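Local coordinates for sulfate permease family protein (Vibrio cholerae O1 biovar El Tor, PDB 3MGL) that probably carries anions such as sulfate across the membrane, represented here by the STAS domain that lies towards the C-terminal end of the transporter chain, at the interface of chains A and B and the interface of chains A and C. Residues are numbered along the deposited sequence; one frame, centred on the assembly and turned at random. Chains: chain A/B/C, Sulfate permease family protein.

Contact 1: the interface of chains A and B. Residues chain A 22, 41-42, 45, 47, 49; chain B 64-65, 68.
The methyl CG2 of B:Thr65 meets the selenium SE of A:Met42, a selenomethionine, at 3.8 Å and CD1 of A:Ile45 at 3.9 Å in an apolar corner of chain A. B:Thr65 belongs to the Asp-Ile-Thr-Gly turn of the STAS domain, the counterpart of the Asp-Ser-Ser-Gly turn of the related anti-sigma-factor antagonists, and it sits in the first turn of helix 64-79. With OG1 between the backbone N and the carbonyl carbon (chi1 74°), the methyl is the branch sent into this corner. The chain of A:Met42 bends at chi2 and chi3, bringing SE and CE alongside it. One helical turn on, B:Gln68 crosses A:Ile45 at about a right angle, its CB 3.7 Å from CG2 of the isoleucine. Its extended chain lays the amide against the backbone of A:Glu47. As modelled, NE2 lies 3.0 Å from A:Glu47 N and OE1 lies 2.7 Å from A:Glu47 O, which sets donor against donor and acceptor against acceptor. Turning the amide over would probably make both pairs hydrogen bonds. B:Ile64 packs closely too, its CD1 lying across the extended A:Glu47 chain, 3.7 Å from CD of the carboxylate, while its CG2 stands 4.0 Å from CB of A:Pro49. The loose rim is A:Val41 and A:Ala22, which bury little surface and flank B:Thr65 from farther off, with CB of the alanine 4.4 Å from CG2.

Contact 2: the interface of chains A and C. Residues chain A 7-8, 116; chain C 7-8, 116-117, 120.
C:Glu116 lays its chain over one face of the A:Tyr7 ring, with CG 3.7 Å from the ring centroid in a CH-pi contact displaced towards the CD2 rim. The carboxylate beyond is turned nearly parallel to that ring, the two planes 12° apart. The exchanged pair is similar but less close: CB of A:Glu116 is the atom over the C:Tyr7 face, 4.0 Å from its centroid. Both tyrosines hold CG opposite the backbone N (chi1 -179° in A:Tyr7), which swings each ring out towards the other chain. The far rim of the A:Tyr7 ring, at CE1, rests 3.7 Å from CA of C:Gly117. Between the rings the two Glu116 side chains arrive from opposite directions, their carboxylate planes 74° apart. All four oxygen pairs between A:Glu116 and C:Glu116 are too close for two carboxylates, so their placement is doubtful and carries no bond. A:Glu8 and C:Glu8 stand near this pair, OE2 to OE2 5.5 Å, and would probably add negative charge and favour protonation of one of these carboxylates. The site straddles a two-fold relation of chains A and C in the crystal, which need not be physiological. The N-terminal helix of each chain (3-11 in A, 5-11 in C) meets the first turn of the partner's last helix (115-128 in A, 115-127 in C).

Contact 3: the interface of chains A and B. Residues chain A 17, 21-23, 38, 49; chain B 61, 63, 65.
The extended backbone of A:Leu21, A:Ala22 and A:Val23, in strand 21-27, passes B:Asp63 so that the N-H of A:Val23 points across to the carboxylate. That hydrogen bond, from A:Val23 N to B:Asp63 OD2, is 3.0 Å long and fairly straight, 157° at the hydrogen. It meets OD2 on its anti side, 22° out of the carboxylate plane. The other oxygen serves its own chain: OD1 accepts from B:Thr65 N at 2.9 Å, also on the anti side, and from B:Thr65 OG1 through its syn lone pair. B:Asp63 thus caps the start of helix 64-79 while gripping the neighbour, and the bonds on both oxygens fix the turn of the carboxylate. A chi1 of 56° tucks this group over its own backbone and sets it against A:Ala22, whose CB lies 3.5 Å from CG of B:Asp63. To one side, CD1 of A:Leu17 touches CD1 of the B:Phe61 ring at 3.6 Å. To the other, the ring of A:Phe38 brings CE1 to 3.7 Å from OG1 of B:Thr65, crossing that side chain at about a right angle. In this crystal the site ties the conserved aspartate of the STAS turn to a neighbouring domain; the structure alone does not show whether the whole transporter pairs this way.

Contact 1: the interface of chains A and B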
# COMPACT_ATOMS: atom_id res chain seq x y z
N ALA A 22 -7.64 27.01 4.08
CA ALA A 22 -8.02 25.64 3.78
C ALA A 22 -7.04 25.02 2.78
O ALA A 22 -6.40 25.72 1.98
CB ALA A 22 -9.45 25.59 3.26
N VAL A 41 -19.35 21.10 -1.38
CA VAL A 41 -19.16 21.54 0.00
C VAL A 41 -18.87 23.04 0.09
O VAL A 41 -19.48 23.74 0.88
CB VAL A 41 -18.04 20.72 0.71
CG1 VAL A 41 -17.64 21.37 2.04
CG2 VAL A 41 -18.51 19.26 0.91
N MSE A 42 -17.95 23.51 -0.74
CA MSE A 42 -17.59 24.92 -0.72
C MSE A 42 -18.79 25.83 -1.03
O MSE A 42 -18.93 26.90 -0.44
CB MSE A 42 -16.44 25.21 -1.68
CG MSE A 42 -15.69 26.46 -1.31
SE MSE A 42 -14.77 26.30 0.40
CE MSE A 42 -12.99 25.94 -0.22
N ILE A 45 -21.43 25.07 2.54
CA ILE A 45 -21.05 25.62 3.85
C ILE A 45 -21.32 27.12 3.94
O ILE A 45 -21.23 27.84 2.95
CB ILE A 45 -19.55 25.35 4.19
CG1 ILE A 45 -18.66 25.88 3.05
CG2 ILE A 45 -19.34 23.85 4.48
CD1 ILE A 45 -17.14 25.89 3.33
N GLU A 47 -19.67 29.34 5.89
CA GLU A 47 -18.48 30.14 6.11
C GLU A 47 -17.34 29.59 5.26
O GLU A 47 -16.98 28.42 5.39
CB GLU A 47 -18.12 30.04 7.58
CG GLU A 47 -17.38 31.19 8.15
CD GLU A 47 -17.30 31.08 9.66
OE1 GLU A 47 -18.37 31.02 10.33
OE2 GLU A 47 -16.16 31.04 10.19
N PRO A 49 -13.26 29.85 3.59
CA PRO A 49 -11.95 30.33 3.97
C PRO A 49 -11.56 31.51 3.08
O PRO A 49 -12.11 31.67 2.00
CB PRO A 49 -11.05 29.12 3.68
CG PRO A 49 -11.71 28.45 2.55
CD PRO A 49 -13.18 28.63 2.75
N ILE B 64 -11.73 24.77 8.08
CA ILE B 64 -13.11 25.21 8.26
C ILE B 64 -14.13 24.42 7.43
O ILE B 64 -15.28 24.28 7.84
CB ILE B 64 -13.23 26.76 8.03
CG1 ILE B 64 -14.52 27.31 8.65
CG2 ILE B 64 -13.09 27.16 6.53
CD1 ILE B 64 -14.58 28.85 8.65
N THR B 65 -13.72 23.90 6.28
CA THR B 65 -14.63 23.12 5.44
C THR B 65 -14.93 21.76 6.07
O THR B 65 -16.09 21.32 6.10
CB THR B 65 -14.12 22.93 3.98
OG1 THR B 65 -13.05 21.98 3.95
CG2 THR B 65 -13.64 24.26 3.36
N GLN B 68 -17.20 22.40 9.42
CA GLN B 68 -18.61 22.59 9.13
C GLN B 68 -19.26 21.32 8.58
O GLN B 68 -20.42 21.04 8.88
CB GLN B 68 -18.81 23.75 8.17
CG GLN B 68 -18.45 25.09 8.78
CD GLN B 68 -18.39 26.17 7.74
OE1 GLN B 68 -17.42 26.25 6.96
NE2 GLN B 68 -19.42 26.99 7.69

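Contact 2: the interface of chains A and C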
# COMPACT_ATOMS: atom_id res chain seq x y z
N TYR A 7 5.76 22.17 10.60
CA TYR A 7 6.92 23.05 10.71
C TYR A 7 6.58 24.49 10.38
O TYR A 7 6.99 25.40 11.08
CB TYR A 7 8.07 22.57 9.83
CG TYR A 7 9.29 23.45 9.94
CD1 TYR A 7 10.10 23.41 11.08
CD2 TYR A 7 9.64 24.32 8.90
CE1 TYR A 7 11.22 24.22 11.19
CE2 TYR A 7 10.77 25.13 9.00
CZ TYR A 7 11.55 25.08 10.14
OH TYR A 7 12.65 25.89 10.23
N GLU A 8 5.83 24.70 9.31
CA GLU A 8 5.44 26.05 8.92
C GLU A 8 4.52 26.72 9.93
O GLU A 8 4.66 27.91 10.20
CB GLU A 8 4.81 26.08 7.53
CG GLU A 8 5.78 26.18 6.40
CD GLU A 8 6.83 27.28 6.59
OE1 GLU A 8 6.49 28.41 7.05
OE2 GLU A 8 8.01 27.00 6.28
N GLU A 116 5.16 23.89 0.79
CA GLU A 116 5.64 24.70 1.91
C GLU A 116 5.78 26.18 1.58
O GLU A 116 5.48 27.02 2.44
CB GLU A 116 6.93 24.17 2.47
CG GLU A 116 6.83 24.19 3.95
CD GLU A 116 8.00 23.59 4.61
OE1 GLU A 116 8.43 22.49 4.17
OE2 GLU A 116 8.48 24.21 5.60
N TYR C 7 12.22 22.12 -0.53
CA TYR C 7 11.98 23.48 -0.08
C TYR C 7 13.18 24.04 0.70
O TYR C 7 13.58 25.18 0.46
CB TYR C 7 10.70 23.59 0.75
CG TYR C 7 10.41 25.00 1.21
CD1 TYR C 7 9.93 25.96 0.31
CD2 TYR C 7 10.62 25.38 2.54
CE1 TYR C 7 9.67 27.25 0.73
CE2 TYR C 7 10.34 26.69 2.97
CZ TYR C 7 9.88 27.60 2.05
OH TYR C 7 9.60 28.88 2.46
N GLU C 8 13.73 23.24 1.61
CA GLU C 8 14.84 23.70 2.45
C GLU C 8 16.14 23.82 1.67
O GLU C 8 16.93 24.71 1.93
CB GLU C 8 15.06 22.78 3.64
CG GLU C 8 14.11 23.01 4.80
CD GLU C 8 14.17 24.43 5.38
OE1 GLU C 8 15.28 25.01 5.49
OE2 GLU C 8 13.09 24.96 5.75
N GLU C 116 12.22 18.96 8.94
CA GLU C 116 12.57 20.26 8.40
C GLU C 116 13.44 21.14 9.31
O GLU C 116 14.39 21.78 8.84
CB GLU C 116 11.32 20.99 8.01
CG GLU C 116 11.63 22.17 7.21
CD GLU C 116 10.61 22.42 6.16
OE1 GLU C 116 9.54 21.76 6.18
OE2 GLU C 116 10.89 23.29 5.32
N GLY C 117 13.14 21.15 10.61
CA GLY C 117 14.00 21.80 11.62
C GLY C 117 15.42 21.26 11.62
O GLY C 117 16.39 22.01 11.62
N SER C 120 17.15 22.25 8.09
CA SER C 120 17.50 23.67 8.16
C SER C 120 18.76 23.89 9.00
O SER C 120 19.71 24.53 8.54
CB SER C 120 16.32 24.48 8.73
OG SER C 120 16.63 25.86 8.85

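Contact 3: the interface of chains A and B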
# COMPACT_ATOMS: atom_id res chain seq x y z
N LEU A 17 -4.14 24.93 11.80
CA LEU A 17 -4.44 25.76 10.64
C LEU A 17 -5.39 26.86 11.07
O LEU A 17 -6.41 26.58 11.72
CB LEU A 17 -5.14 24.93 9.55
CG LEU A 17 -4.35 24.16 8.51
CD1 LEU A 17 -5.34 23.50 7.52
CD2 LEU A 17 -3.38 25.05 7.76
N LEU A 21 -7.60 29.68 6.42
CA LEU A 21 -6.88 28.87 5.44
C LEU A 21 -7.41 27.43 5.32
O LEU A 21 -7.58 26.73 6.31
CB LEU A 21 -5.38 28.86 5.76
CG LEU A 21 -4.49 28.03 4.82
CD1 LEU A 21 -4.42 28.67 3.41
CD2 LEU A 21 -3.10 27.87 5.42
N ALA A 22 -7.64 27.01 4.08
CA ALA A 22 -8.02 25.64 3.78
C ALA A 22 -7.04 25.02 2.78
O ALA A 22 -6.40 25.72 1.98
CB ALA A 22 -9.45 25.59 3.26
N VAL A 23 -6.91 23.70 2.87
CA VAL A 23 -5.98 22.96 2.03
C VAL A 23 -6.73 21.78 1.42
O VAL A 23 -7.43 21.03 2.12
CB VAL A 23 -4.77 22.43 2.87
CG1 VAL A 23 -3.82 21.63 1.99
CG2 VAL A 23 -4.02 23.58 3.53
N PHE A 38 -16.07 18.51 -3.47
CA PHE A 38 -15.48 19.63 -2.74
C PHE A 38 -16.04 20.96 -3.21
O PHE A 38 -16.29 21.86 -2.40
CB PHE A 38 -13.95 19.63 -2.84
CG PHE A 38 -13.29 20.58 -1.89
CD1 PHE A 38 -13.30 20.34 -0.51
CD2 PHE A 38 -12.68 21.74 -2.35
CE1 PHE A 38 -12.69 21.24 0.39
CE2 PHE A 38 -12.06 22.64 -1.45
CZ PHE A 38 -12.08 22.38 -0.09
N PRO A 49 -13.26 29.85 3.59
CA PRO A 49 -11.95 30.33 3.97
C PRO A 49 -11.56 31.51 3.08
O PRO A 49 -12.11 31.67 2.00
CB PRO A 49 -11.05 29.12 3.68
CG PRO A 49 -11.71 28.45 2.55
CD PRO A 49 -13.18 28.63 2.75
N PHE B 61 -5.44 16.76 9.75
CA PHE B 61 -5.73 18.17 10.03
C PHE B 61 -7.18 18.42 9.64
O PHE B 61 -7.81 17.55 9.01
CB PHE B 61 -4.79 19.10 9.25
CG PHE B 61 -5.02 19.06 7.76
CD1 PHE B 61 -5.96 19.92 7.16
CD2 PHE B 61 -4.32 18.17 6.96
CE1 PHE B 61 -6.20 19.89 5.79
CE2 PHE B 61 -4.55 18.12 5.57
CZ PHE B 61 -5.50 18.98 4.98
N ASP B 63 -9.64 21.82 8.21
CA ASP B 63 -9.88 23.24 8.02
C ASP B 63 -11.36 23.50 8.24
O ASP B 63 -12.12 22.58 8.56
CB ASP B 63 -9.37 23.74 6.66
CG ASP B 63 -9.96 22.97 5.49
OD1 ASP B 63 -11.17 22.67 5.49
OD2 ASP B 63 -9.20 22.67 4.54
N THR B 65 -13.72 23.90 6.28
CA THR B 65 -14.63 23.12 5.44
C THR B 65 -14.93 21.76 6.07
O THR B 65 -16.09 21.32 6.10
CB THR B 65 -14.12 22.93 3.98
OG1 THR B 65 -13.05 21.98 3.95
CG2 THR B 65 -13.64 24.26 3.36

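Contacts 1 and 3 are neighbouring patches of one A-B interface, their C-alpha centres about 7 Å apart, and they share A:Ala22, A:Pro49 and B:Thr65. Together they set the beginning of helix 64-79 of chain B against strand 21-27 and the helix 32-44 region of chain A. Contact 2 lies about 27 Å from contact 1 and 20 Å from contact 3, on another surface of chain A. The A-B interface is not an exact two-fold whereas the A-C interface is, so one domain uses two kinds of surface to join the eight-chain deposited assembly, which may reflect crystal packing.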